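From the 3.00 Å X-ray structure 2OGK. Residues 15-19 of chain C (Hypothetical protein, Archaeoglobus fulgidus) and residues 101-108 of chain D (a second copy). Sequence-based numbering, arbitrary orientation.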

# COMPACT_ATOMS: atom_id res chain seq x y z
N VAL C 15 -17.89 14.57 -16.37
CA VAL C 15 -16.73 14.08 -17.10
C VAL C 15 -15.47 14.81 -16.62
O VAL C 15 -15.29 16.01 -16.86
CB VAL C 15 -16.87 14.28 -18.63
CG1 VAL C 15 -15.74 13.56 -19.35
CG2 VAL C 15 -18.22 13.77 -19.11
N HIS C 16 -14.60 14.06 -15.94
CA HIS C 16 -13.36 14.59 -15.40
C HIS C 16 -12.30 14.62 -16.49
O HIS C 16 -12.41 13.90 -17.48
CB HIS C 16 -12.93 13.71 -14.23
CG HIS C 16 -14.05 13.33 -13.31
ND1 HIS C 16 -14.60 14.20 -12.39
CD2 HIS C 16 -14.77 12.18 -13.21
CE1 HIS C 16 -15.60 13.61 -11.77
NE2 HIS C 16 -15.73 12.39 -12.25
N SER C 17 -11.28 15.46 -16.32
CA SER C 17 -10.20 15.60 -17.30
C SER C 17 -9.72 14.29 -17.91
O SER C 17 -9.39 14.24 -19.09
CB SER C 17 -8.99 16.30 -16.66
OG SER C 17 -9.26 17.66 -16.36
N THR C 18 -9.69 13.24 -17.11
CA THR C 18 -9.22 11.94 -17.56
C THR C 18 -10.27 11.07 -18.24
O THR C 18 -9.95 10.00 -18.77
CB THR C 18 -8.61 11.16 -16.38
OG1 THR C 18 -9.60 10.98 -15.36
CG2 THR C 18 -7.44 11.94 -15.79
N GLU C 19 -11.52 11.53 -18.22
CA GLU C 19 -12.62 10.78 -18.82
C GLU C 19 -12.90 11.07 -20.29
O GLU C 19 -12.71 12.20 -20.76
CB GLU C 19 -13.90 11.01 -18.04
CG GLU C 19 -13.96 10.27 -16.73
CD GLU C 19 -15.34 10.31 -16.12
OE1 GLU C 19 -15.80 11.41 -15.76
OE2 GLU C 19 -15.96 9.24 -16.00
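Chain D, residues 101-108: DKQKAYLG

The chain D stretch forms a short helix, Lys D102 to Tyr D106, that packs against a type I beta turn of chain C running from His C16 to Glu C19. Asp D101 caps the helix N-terminus, Asp D101 OD1 accepting from Lys D104 N at 2.9 Å. Leu D107 is the first residue to leave helical geometry. The closest CA atoms across the contact are those of Ser C17 and Gln D103, 6.1 Å apart; 311 Å² is buried in total. Chain C turns here, so no single direction relates the stretches.

Val C15, in an extended conformation, lies out of reach of chain D. His C16 begins the turn, which is closed by a hydrogen bond from Glu C19 N to His C16 O (2.6 Å). The CA-to-CB bond of His C16 points toward chain D, and His C16 CB lies 3.5 Å from Gln D103 OE1, but the end of the side chain leads away.

Ser C17 sits against the last turn of the helix. Ser C17 CB is 3.4 Å from Tyr D106 CD2, and its carbonyl oxygen lies over one face of the tyrosine ring; farther along, Ser C17 OG is 4.1 Å from Leu D107 CD1. Although Ser C17 N is only 3.0 Å from Gln D103 OE1, the angle is too poor for a hydrogen bond.

Thr C18 provides the polar anchor. The Gln D103 amide group meets it with both ends: OE1 accepts from Thr C18 N (3.2 Å), and NE2 donates to Thr C18 OG1 (2.7 Å) in a nearly linear bond. The threonine methyl CG2 meets aliphatic parts of the helix, 3.9 Å from Lys D102 CG and 4.1 Å from Tyr D106 CB. Glu C19, whose CA-to-CB bond points away from chain D, makes no contact with it.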

# COMPACT_ATOMS: atom_id res chain seq x y z
N ASP D 101 -3.05 13.71 -6.91
CA ASP D 101 -4.38 13.93 -7.47
C ASP D 101 -4.28 13.60 -8.97
O ASP D 101 -3.61 14.31 -9.72
CB ASP D 101 -4.75 15.41 -7.25
CG ASP D 101 -6.15 15.74 -7.70
OD1 ASP D 101 -6.45 15.56 -8.89
OD2 ASP D 101 -6.95 16.19 -6.84
N LYS D 102 -4.93 12.52 -9.39
CA LYS D 102 -4.92 12.08 -10.78
C LYS D 102 -5.40 13.14 -11.78
O LYS D 102 -4.90 13.22 -12.91
CB LYS D 102 -5.79 10.82 -10.94
CG LYS D 102 -6.32 10.57 -12.35
CD LYS D 102 -5.70 9.35 -13.00
CE LYS D 102 -6.16 8.05 -12.34
NZ LYS D 102 -7.60 7.78 -12.56
N GLN D 103 -6.36 13.95 -11.36
CA GLN D 103 -6.91 14.97 -12.22
C GLN D 103 -6.00 16.17 -12.42
O GLN D 103 -5.69 16.54 -13.56
CB GLN D 103 -8.26 15.44 -11.68
CG GLN D 103 -9.31 14.35 -11.72
CD GLN D 103 -9.40 13.69 -13.08
OE1 GLN D 103 -9.53 14.37 -14.09
NE2 GLN D 103 -9.33 12.36 -13.10
N LYS D 104 -5.58 16.78 -11.32
CA LYS D 104 -4.71 17.94 -11.40
C LYS D 104 -3.43 17.56 -12.13
O LYS D 104 -2.77 18.41 -12.74
CB LYS D 104 -4.39 18.45 -10.00
CG LYS D 104 -5.62 18.70 -9.15
CD LYS D 104 -5.44 19.97 -8.34
CE LYS D 104 -6.45 20.07 -7.22
NZ LYS D 104 -6.16 19.03 -6.19
N ALA D 105 -3.09 16.27 -12.08
CA ALA D 105 -1.90 15.74 -12.73
C ALA D 105 -2.06 15.84 -14.23
O ALA D 105 -1.14 16.24 -14.95
CB ALA D 105 -1.68 14.30 -12.33
N TYR D 106 -3.24 15.45 -14.71
CA TYR D 106 -3.53 15.50 -16.14
C TYR D 106 -3.18 16.90 -16.66
O TYR D 106 -2.71 17.06 -17.78
CB TYR D 106 -5.02 15.23 -16.40
CG TYR D 106 -5.36 15.25 -17.87
CD1 TYR D 106 -4.89 14.25 -18.73
CD2 TYR D 106 -6.12 16.29 -18.41
CE1 TYR D 106 -5.15 14.30 -20.09
CE2 TYR D 106 -6.39 16.35 -19.79
CZ TYR D 106 -5.90 15.35 -20.62
OH TYR D 106 -6.15 15.40 -21.97
N LEU D 107 -3.41 17.89 -15.81
CA LEU D 107 -3.14 19.28 -16.14
C LEU D 107 -1.76 19.75 -15.65
O LEU D 107 -1.59 20.91 -15.27
CB LEU D 107 -4.23 20.17 -15.54
CG LEU D 107 -5.65 19.79 -16.00
CD1 LEU D 107 -6.68 20.63 -15.26
CD2 LEU D 107 -5.76 19.97 -17.51
N GLY D 108 -0.80 18.83 -15.66
CA GLY D 108 0.56 19.14 -15.23
C GLY D 108 0.72 19.80 -13.87
O GLY D 108 1.57 20.67 -13.70